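Local coordinates for protein putative esterase (Bacteroides intestinalis DSM 17393, PDB 5VOL) that acts as a ferulic acid esterase of carbohydrate esterase family 1, probably freeing ferulate from arabinoxylan, and binds calcium, at residues C[15-20]-C[117-122]; C[24-29]-C[104-109]. One frame throughout, in Å; residues are numbered along the deposited sequence.

Interaction 1: residues C[15-20]-C[117-122]; sequences DTLFSK and LPYIEK
Leu-17 lies over the ring of Tyr-119, joining strand 11-19, an edge strand of this chain's alpha/beta-hydrolase sheet, to helix 108-123 beside it. The contact is small, 149 Å² in all, and sits at the surface. At the start of the strand segment, the carboxylate of Asp-15 turns back on its own chain: OD1 accepts a hydrogen bond from Thr-16 N at 2.7 Å, on the anti side and 26° out of the carboxylate plane. The other oxygen, OD2, makes a long, weak ion pair with Lys-123, whose NZ is also hydrogen-bonded to Tyr-119 OH. Thr-16 directs its side chain away from the helix, onto Lys-25 and Ala-27 of strand 24-32, and adds little beyond its carbonyl oxygen, 4.2 Å from Tyr-119 OH. Leu-17 carries the contact with both methyls. Its CD1 sits 4.0 Å from the centroid of the Tyr-119 ring and 13° off the normal, a CH-pi contact over the face, while CD2 lies 3.9 Å from Tyr-119 CD1 and also touches Tyr-119 CB. The two side chains slide past each other in opposite directions, with CG of Tyr-119 anti to the backbone N (chi1 160°), which carries the ring across the leucine and brings its hydroxyl to Tyr-28 OH, a hydrogen bond to the neighbouring strand. With an alanine in place of Tyr-119, both methyls of Leu-17 would probably lose their aromatic cover and the hydroxyl of Tyr-28 one of its partners. Beyond the leucine, the last strand residue and the one after it are hydrogen-bonded to the carboxylate of Glu-115 on the same helix: Ser-19 OG to OE1 and Lys-20 N to OE2.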
ATOM      1  N   ASP C  15     -17.918 -10.166 -27.710  1.00 29.16           N
ATOM      2  CA  ASP C  15     -18.521 -10.210 -29.035  1.00 29.51           C
ATOM      3  C   ASP C  15     -17.428 -10.417 -30.083  1.00 31.46           C
ATOM      4  O   ASP C  15     -16.258 -10.643 -29.738  1.00 26.48           O
ATOM      5  CB  ASP C  15     -19.309  -8.920 -29.304  1.00 31.31           C
ATOM      6  CG  ASP C  15     -20.505  -9.140 -30.224  1.00 36.34           C
ATOM      7  OD1 ASP C  15     -20.484 -10.094 -31.029  1.00 35.80           O
ATOM      8  OD2 ASP C  15     -21.470  -8.357 -30.128  1.00 41.15           O
ATOM      9  N   THR C  16     -17.804 -10.352 -31.360  1.00 30.59           N
ATOM     10  CA  THR C  16     -16.826 -10.491 -32.436  1.00 30.30           C
ATOM     11  C   THR C  16     -17.065  -9.470 -33.532  1.00 31.52           C
ATOM     12  O   THR C  16     -18.197  -9.088 -33.805  1.00 35.15           O
ATOM     13  CB  THR C  16     -16.847 -11.905 -33.078  1.00 34.11           C
ATOM     14  OG1 THR C  16     -18.037 -12.058 -33.854  1.00 41.63           O
ATOM     15  CG2 THR C  16     -16.811 -12.979 -32.019  1.00 31.53           C
ATOM     16  N   LEU C  17     -15.972  -9.027 -34.140  1.00 32.15           N
ATOM     17  CA  LEU C  17     -16.000  -8.179 -35.319  1.00 30.73           C
ATOM     18  C   LEU C  17     -15.330  -8.922 -36.474  1.00 32.12           C
ATOM     19  O   LEU C  17     -14.254  -9.496 -36.300  1.00 30.13           O
ATOM     20  CB  LEU C  17     -15.276  -6.867 -35.040  1.00 30.78           C
ATOM     21  CG  LEU C  17     -15.053  -5.968 -36.244  1.00 33.03           C
ATOM     22  CD1 LEU C  17     -16.391  -5.510 -36.820  1.00 35.35           C
ATOM     23  CD2 LEU C  17     -14.184  -4.791 -35.866  1.00 28.68           C
ATOM     24  N   PHE C  18     -15.942  -8.938 -37.651  1.00 33.71           N
ATOM     25  CA  PHE C  18     -15.250  -9.560 -38.779  1.00 31.67           C
ATOM     26  C   PHE C  18     -14.286  -8.585 -39.437  1.00 27.94           C
ATOM     27  O   PHE C  18     -14.674  -7.498 -39.836  1.00 31.31           O
ATOM     28  CB  PHE C  18     -16.219 -10.093 -39.832  1.00 35.89           C
ATOM     29  CG  PHE C  18     -15.513 -10.725 -41.001  1.00 35.25           C
ATOM     30  CD1 PHE C  18     -15.002 -12.008 -40.895  1.00 33.60           C
ATOM     31  CD2 PHE C  18     -15.305 -10.015 -42.177  1.00 34.08           C
ATOM     32  CE1 PHE C  18     -14.325 -12.596 -41.959  1.00 35.47           C
ATOM     33  CE2 PHE C  18     -14.630 -10.595 -43.242  1.00 41.40           C
ATOM     34  CZ  PHE C  18     -14.138 -11.893 -43.129  1.00 34.33           C
ATOM     35  N   SER C  19     -13.022  -8.978 -39.550  1.00 29.74           N
ATOM     36  CA  SER C  19     -12.012  -8.119 -40.162  1.00 26.34           C
ATOM     37  C   SER C  19     -11.752  -8.503 -41.622  1.00 31.35           C
ATOM     38  O   SER C  19     -11.366  -9.641 -41.905  1.00 28.34           O
ATOM     39  CB  SER C  19     -10.707  -8.195 -39.379  1.00 25.12           C
ATOM     40  OG  SER C  19      -9.641  -7.572 -40.080  1.00 27.87           O
ATOM     41  N   LYS C  20     -11.944  -7.543 -42.526  1.00 32.61           N
ATOM     42  CA  LYS C  20     -11.616  -7.703 -43.939  1.00 33.00           C
ATOM     43  C   LYS C  20     -10.108  -7.653 -44.131  1.00 36.19           C
ATOM     44  O   LYS C  20      -9.560  -8.382 -44.957  1.00 33.31           O
ATOM     45  CB  LYS C  20     -12.282  -6.614 -44.787  1.00 34.14           C
ATOM     46  CG  LYS C  20     -13.785  -6.746 -44.953  1.00 40.78           C
ATOM     47  CD  LYS C  20     -14.352  -5.475 -45.578  1.00 49.74           C
ATOM     48  CE  LYS C  20     -15.874  -5.482 -45.655  1.00 48.19           C
ATOM     49  NZ  LYS C  20     -16.379  -6.332 -46.771  1.00 67.92           N
ATOM     50  N   LEU C 117     -10.853   0.013 -33.894  1.00 24.64           N
ATOM     51  CA  LEU C 117     -11.032   1.236 -33.104  1.00 24.06           C
ATOM     52  C   LEU C 117     -12.276   2.038 -33.528  1.00 26.87           C
ATOM     53  O   LEU C 117     -13.080   2.418 -32.683  1.00 27.40           O
ATOM     54  CB  LEU C 117      -9.768   2.095 -33.183  1.00 22.50           C
ATOM     55  CG  LEU C 117      -9.683   3.305 -32.255  1.00 28.10           C
ATOM     56  CD1 LEU C 117      -8.255   3.531 -31.816  1.00 27.77           C
ATOM     57  CD2 LEU C 117     -10.224   4.549 -32.962  1.00 27.74           C
ATOM     58  N   PRO C 118     -12.467   2.276 -34.844  1.00 30.61           N
ATOM     59  CA  PRO C 118     -13.685   3.006 -35.225  1.00 27.33           C
ATOM     60  C   PRO C 118     -14.975   2.282 -34.845  1.00 24.88           C
ATOM     61  O   PRO C 118     -15.926   2.926 -34.408  1.00 29.94           O
ATOM     62  CB  PRO C 118     -13.554   3.131 -36.748  1.00 32.98           C
ATOM     63  CG  PRO C 118     -12.090   3.126 -36.989  1.00 32.40           C
ATOM     64  CD  PRO C 118     -11.524   2.155 -35.968  1.00 28.43           C
ATOM     65  N   TYR C 119     -15.008   0.967 -35.005  1.00 26.76           N
ATOM     66  CA  TYR C 119     -16.198   0.187 -34.682  1.00 27.41           C
ATOM     67  C   TYR C 119     -16.512   0.225 -33.183  1.00 29.80           C
ATOM     68  O   TYR C 119     -17.664   0.396 -32.786  1.00 28.60           O
ATOM     69  CB  TYR C 119     -16.013  -1.259 -35.142  1.00 27.73           C
ATOM     70  CG  TYR C 119     -16.920  -2.282 -34.477  1.00 28.57           C
ATOM     71  CD1 TYR C 119     -16.502  -2.959 -33.355  1.00 32.08           C
ATOM     72  CD2 TYR C 119     -18.172  -2.596 -35.001  1.00 35.81           C
ATOM     73  CE1 TYR C 119     -17.294  -3.904 -32.745  1.00 33.73           C
ATOM     74  CE2 TYR C 119     -18.985  -3.565 -34.390  1.00 32.63           C
ATOM     75  CZ  TYR C 119     -18.525  -4.204 -33.255  1.00 37.18           C
ATOM     76  OH  TYR C 119     -19.274  -5.168 -32.601  1.00 45.63           O
ATOM     77  N   ILE C 120     -15.484   0.035 -32.360  1.00 27.43           N
ATOM     78  CA  ILE C 120     -15.646   0.024 -30.913  1.00 26.39           C
ATOM     79  C   ILE C 120     -16.117   1.384 -30.408  1.00 25.44           C
ATOM     80  O   ILE C 120     -17.063   1.481 -29.616  1.00 25.87           O
ATOM     81  CB  ILE C 120     -14.316  -0.351 -30.195  1.00 28.39           C
ATOM     82  CG1 ILE C 120     -14.006  -1.832 -30.357  1.00 27.12           C
ATOM     83  CG2 ILE C 120     -14.364   0.007 -28.706  1.00 26.82           C
ATOM     84  CD1 ILE C 120     -15.034  -2.758 -29.749  1.00 25.77           C
ATOM     85  N   GLU C 121     -15.457   2.437 -30.874  1.00 26.01           N
ATOM     86  CA  GLU C 121     -15.673   3.757 -30.296  1.00 27.76           C
ATOM     87  C   GLU C 121     -17.007   4.353 -30.706  1.00 31.69           C
ATOM     88  O   GLU C 121     -17.539   5.208 -30.006  1.00 29.77           O
ATOM     89  CB  GLU C 121     -14.519   4.682 -30.652  1.00 25.30           C
ATOM     90  CG  GLU C 121     -13.257   4.231 -29.944  1.00 24.25           C
ATOM     91  CD  GLU C 121     -12.115   5.195 -30.070  1.00 26.57           C
ATOM     92  OE1 GLU C 121     -12.293   6.290 -30.651  1.00 25.93           O
ATOM     93  OE2 GLU C 121     -11.025   4.852 -29.570  1.00 25.33           O
ATOM     94  N   LYS C 122     -17.561   3.869 -31.817  1.00 31.15           N
ATOM     95  CA  LYS C 122     -18.924   4.206 -32.202  1.00 28.37           C
ATOM     96  C   LYS C 122     -19.946   3.366 -31.436  1.00 27.29           C
ATOM     97  O   LYS C 122     -20.905   3.888 -30.882  1.00 30.10           O
ATOM     98  CB  LYS C 122     -19.116   4.015 -33.713  1.00 29.88           C
ATOM     99  CG  LYS C 122     -20.561   4.120 -34.174  1.00 35.93           C
ATOM    100  CD  LYS C 122     -20.657   4.000 -35.703  1.00 49.32           C
ATOM    101  CE  LYS C 122     -22.105   3.980 -36.178  1.00 54.07           C
ATOM    102  NZ  LYS C 122     -22.210   3.833 -37.669  1.00 60.62           N
TER

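Interaction 2: residues C[24-29]-C[104-109]; sequences SKRAYT and PGWKYE
Arg-26 and Trp-106 meet edge to face, with the guanidinium supplying the face. The indole points its six-membered rim at the arginine, and Trp-106 CZ2 lies 3.6 Å above the guanidinium plane of Arg-26, over its centre. The two planes stand 85° apart, so the ring offers its edge here, while it stacks with Trp-97. Trp-106 CZ2 is 3.7 Å from Arg-26 CZ, and the neighbouring CH2 reaches NH2 of the same arginine.

Further van der Waals contacts fill in around this pair. Ser-24 OG lies at the indole edge, 3.8 Å from Trp-106 CH2, and its CB touches the same corner. On the arginine's aliphatic part, CD lies 4.1 Å from Tyr-108 CE1.

Hydrogen bonds hold the buried guanidinium in place from its own strand and from Asn-88, just past the end of strand 83-87. A bend at chi2 (-72°), followed by another at chi3, folds the chain back so that NE of Arg-26 donates to Lys-25 O at 3.3 Å, the donor standing above the carbonyl plane. NH2 of Arg-26 makes a weak bond to Ser-24 OG at 3.5 Å. NH1 goes to the backbone oxygen of Asn-88, which also accepts from Tyr-108 OH; one carbonyl thus serves both sides of the contact and, with the other two bonds, gives each guanidinium nitrogen a partner. The backbone of 104-109 is shaped by an inverse gamma turn centred on Lys-107, in which Tyr-108 N bonds weakly to Trp-106 O at 3.0 Å, with Lys-107 at the N-cap of the helix. The arrangement joins strand 24-32, second from the sheet's edge in this alpha/beta-hydrolase fold, to the chain entering helix 108-123.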
ATOM      1  N   SER C  24     -10.737 -12.536 -40.958  1.00 30.68           N
ATOM      2  CA  SER C  24     -10.862 -13.312 -39.737  1.00 32.00           C
ATOM      3  C   SER C  24     -11.875 -12.671 -38.790  1.00 30.27           C
ATOM      4  O   SER C  24     -11.910 -11.450 -38.649  1.00 28.35           O
ATOM      5  CB  SER C  24      -9.485 -13.436 -39.070  1.00 32.94           C
ATOM      6  OG  SER C  24      -9.539 -14.137 -37.834  1.00 35.16           O
ATOM      7  N   LYS C  25     -12.719 -13.497 -38.179  1.00 35.40           N
ATOM      8  CA  LYS C  25     -13.535 -13.059 -37.054  1.00 35.73           C
ATOM      9  C   LYS C  25     -12.594 -12.731 -35.897  1.00 31.01           C
ATOM     10  O   LYS C  25     -11.753 -13.545 -35.516  1.00 31.30           O
ATOM     11  CB  LYS C  25     -14.539 -14.138 -36.641  1.00 36.98           C
ATOM     12  CG  LYS C  25     -15.789 -14.196 -37.498  1.00 46.05           C
ATOM     13  CD  LYS C  25     -16.641 -15.416 -37.158  1.00 55.43           C
ATOM     14  CE  LYS C  25     -16.863 -15.536 -35.649  1.00 56.55           C
ATOM     15  NZ  LYS C  25     -17.596 -16.795 -35.298  1.00 69.92           N
ATOM     16  N   ARG C  26     -12.706 -11.526 -35.362  1.00 30.18           N
ATOM     17  CA  ARG C  26     -11.876 -11.152 -34.228  1.00 24.50           C
ATOM     18  C   ARG C  26     -12.756 -10.961 -33.001  1.00 29.41           C
ATOM     19  O   ARG C  26     -13.602 -10.060 -32.960  1.00 25.99           O
ATOM     20  CB  ARG C  26     -11.082  -9.881 -34.537  1.00 25.35           C
ATOM     21  CG  ARG C  26      -9.884 -10.093 -35.463  1.00 27.39           C
ATOM     22  CD  ARG C  26      -8.753 -10.827 -34.749  1.00 26.27           C
ATOM     23  NE  ARG C  26      -8.758 -12.265 -35.000  1.00 26.87           N
ATOM     24  CZ  ARG C  26      -7.909 -13.124 -34.445  1.00 33.24           C
ATOM     25  NH1 ARG C  26      -7.001 -12.698 -33.567  1.00 27.78           N
ATOM     26  NH2 ARG C  26      -7.972 -14.416 -34.757  1.00 33.45           N
ATOM     27  N   ALA C  27     -12.583 -11.833 -32.016  1.00 26.90           N
ATOM     28  CA  ALA C  27     -13.320 -11.700 -30.773  1.00 27.52           C
ATOM     29  C   ALA C  27     -12.741 -10.550 -29.944  1.00 23.65           C
ATOM     30  O   ALA C  27     -11.570 -10.191 -30.070  1.00 23.19           O
ATOM     31  CB  ALA C  27     -13.286 -12.999 -29.979  1.00 22.82           C
ATOM     32  N   TYR C  28     -13.575  -9.983 -29.091  1.00 24.54           N
ATOM     33  CA  TYR C  28     -13.119  -8.965 -28.155  1.00 22.28           C
ATOM     34  C   TYR C  28     -13.984  -9.024 -26.911  1.00 27.37           C
ATOM     35  O   TYR C  28     -15.094  -9.553 -26.942  1.00 24.34           O
ATOM     36  CB  TYR C  28     -13.176  -7.575 -28.790  1.00 22.34           C
ATOM     37  CG  TYR C  28     -14.586  -7.110 -29.095  1.00 28.10           C
ATOM     38  CD1 TYR C  28     -15.168  -7.356 -30.332  1.00 27.34           C
ATOM     39  CD2 TYR C  28     -15.331  -6.407 -28.151  1.00 26.53           C
ATOM     40  CE1 TYR C  28     -16.454  -6.937 -30.618  1.00 27.44           C
ATOM     41  CE2 TYR C  28     -16.612  -5.981 -28.431  1.00 25.53           C
ATOM     42  CZ  TYR C  28     -17.169  -6.246 -29.666  1.00 29.88           C
ATOM     43  OH  TYR C  28     -18.448  -5.819 -29.942  1.00 33.46           O
ATOM     44  N   THR C  29     -13.460  -8.485 -25.814  1.00 24.45           N
ATOM     45  CA  THR C  29     -14.177  -8.458 -24.549  1.00 23.82           C
ATOM     46  C   THR C  29     -14.159  -7.022 -24.049  1.00 22.96           C
ATOM     47  O   THR C  29     -13.107  -6.391 -23.999  1.00 24.62           O
ATOM     48  CB  THR C  29     -13.532  -9.401 -23.503  1.00 23.92           C
ATOM     49  OG1 THR C  29     -13.487 -10.735 -24.021  1.00 24.93           O
ATOM     50  CG2 THR C  29     -14.313  -9.395 -22.191  1.00 24.92           C
ATOM     51  N   PRO C 104       3.697  -9.920 -42.203  1.00 33.22           N
ATOM     52  CA  PRO C 104       3.362 -10.513 -43.517  1.00 29.71           C
ATOM     53  C   PRO C 104       2.238 -11.544 -43.410  1.00 22.76           C
ATOM     54  O   PRO C 104       2.414 -12.564 -42.743  1.00 29.41           O
ATOM     55  CB  PRO C 104       4.676 -11.169 -43.951  1.00 29.23           C
ATOM     56  CG  PRO C 104       5.463 -11.334 -42.714  1.00 31.75           C
ATOM     57  CD  PRO C 104       5.102 -10.155 -41.839  1.00 25.52           C
ATOM     58  N   GLY C 105       1.095 -11.267 -44.026  1.00 27.08           N
ATOM     59  CA  GLY C 105      -0.053 -12.154 -43.934  1.00 28.77           C
ATOM     60  C   GLY C 105      -1.033 -11.891 -42.788  1.00 32.22           C
ATOM     61  O   GLY C 105      -2.036 -12.596 -42.645  1.00 28.70           O
ATOM     62  N   TRP C 106      -0.758 -10.866 -41.983  1.00 29.88           N
ATOM     63  CA  TRP C 106      -1.536 -10.604 -40.775  1.00 26.92           C
ATOM     64  C   TRP C 106      -1.287  -9.161 -40.325  1.00 25.95           C
ATOM     65  O   TRP C 106      -0.421  -8.892 -39.494  1.00 26.41           O
ATOM     66  CB  TRP C 106      -1.156 -11.607 -39.681  1.00 25.39           C
ATOM     67  CG  TRP C 106      -2.088 -11.647 -38.491  1.00 28.64           C
ATOM     68  CD1 TRP C 106      -1.861 -11.124 -37.245  1.00 26.72           C
ATOM     69  CD2 TRP C 106      -3.386 -12.244 -38.446  1.00 26.15           C
ATOM     70  NE1 TRP C 106      -2.941 -11.370 -36.425  1.00 24.43           N
ATOM     71  CE2 TRP C 106      -3.892 -12.049 -37.141  1.00 29.22           C
ATOM     72  CE3 TRP C 106      -4.173 -12.921 -39.383  1.00 28.38           C
ATOM     73  CZ2 TRP C 106      -5.143 -12.516 -36.753  1.00 28.17           C
ATOM     74  CZ3 TRP C 106      -5.410 -13.386 -38.999  1.00 29.45           C
ATOM     75  CH2 TRP C 106      -5.888 -13.179 -37.698  1.00 29.92           C
ATOM     76  N   LYS C 107      -2.038  -8.236 -40.904  1.00 22.19           N
ATOM     77  CA  LYS C 107      -1.807  -6.826 -40.695  1.00 24.22           C
ATOM     78  C   LYS C 107      -2.662  -6.374 -39.506  1.00 23.53           C
ATOM     79  O   LYS C 107      -3.675  -5.697 -39.675  1.00 20.52           O
ATOM     80  CB  LYS C 107      -2.136  -6.038 -41.970  1.00 23.38           C
ATOM     81  CG  LYS C 107      -1.416  -6.579 -43.215  1.00 29.20           C
ATOM     82  CD  LYS C 107      -1.261  -5.526 -44.306  1.00 30.54           C
ATOM     83  CE  LYS C 107      -2.578  -4.920 -44.664  1.00 35.78           C
ATOM     84  NZ  LYS C 107      -2.435  -3.582 -45.321  1.00 40.06           N
ATOM     85  N   TYR C 108      -2.263  -6.790 -38.308  1.00 24.88           N
ATOM     86  CA  TYR C 108      -3.110  -6.596 -37.135  1.00 23.96           C
ATOM     87  C   TYR C 108      -3.251  -5.122 -36.791  1.00 20.54           C
ATOM     88  O   TYR C 108      -4.325  -4.667 -36.402  1.00 24.83           O
ATOM     89  CB  TYR C 108      -2.568  -7.380 -35.928  1.00 26.17           C
ATOM     90  CG  TYR C 108      -3.581  -7.494 -34.809  1.00 22.66           C
ATOM     91  CD1 TYR C 108      -4.491  -8.539 -34.774  1.00 20.56           C
ATOM     92  CD2 TYR C 108      -3.648  -6.530 -33.806  1.00 21.38           C
ATOM     93  CE1 TYR C 108      -5.424  -8.641 -33.756  1.00 22.86           C
ATOM     94  CE2 TYR C 108      -4.581  -6.619 -32.789  1.00 21.00           C
ATOM     95  CZ  TYR C 108      -5.463  -7.674 -32.766  1.00 23.19           C
ATOM     96  OH  TYR C 108      -6.392  -7.769 -31.755  1.00 23.02           O
ATOM     97  N   GLU C 109      -2.181  -4.360 -36.948  1.00 21.49           N
ATOM     98  CA  GLU C 109      -2.242  -2.948 -36.598  1.00 22.16           C
ATOM     99  C   GLU C 109      -3.217  -2.217 -37.525  1.00 28.53           C
ATOM    100  O   GLU C 109      -3.993  -1.344 -37.097  1.00 24.48           O
ATOM    101  CB  GLU C 109      -0.851  -2.318 -36.662  1.00 26.98           C
ATOM    102  CG  GLU C 109      -0.768  -0.892 -36.097  1.00 24.94           C
ATOM    103  CD  GLU C 109       0.661  -0.448 -35.846  1.00 26.73           C
ATOM    104  OE1 GLU C 109       1.488  -1.314 -35.499  1.00 26.42           O
ATOM    105  OE2 GLU C 109       0.970   0.758 -36.000  1.00 28.06           O
TER

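How the interactions relate
The two contacts join neighbouring strands to helix 108-123 and its approach: interaction 1 uses strand 11-19 and the later part of the helix, interaction 2 strand 24-32, Trp-106 just ahead of that helix and Tyr-108 at its first turn. Their centres are 10 Å apart, and interaction 2 is nested along the chain within the loop that interaction 1 closes. Antiparallel pairing couples them directly, with probable hydrogen bonds between Leu-17 O and Arg-26 N at 2.7 Å and between Asp-15 O and Tyr-28 N at 2.8 Å. Interaction 1 is a surface contact and interaction 2 a buried one. Both lie away from the calcium site of Asp-221, Asp-222 and Asp-249.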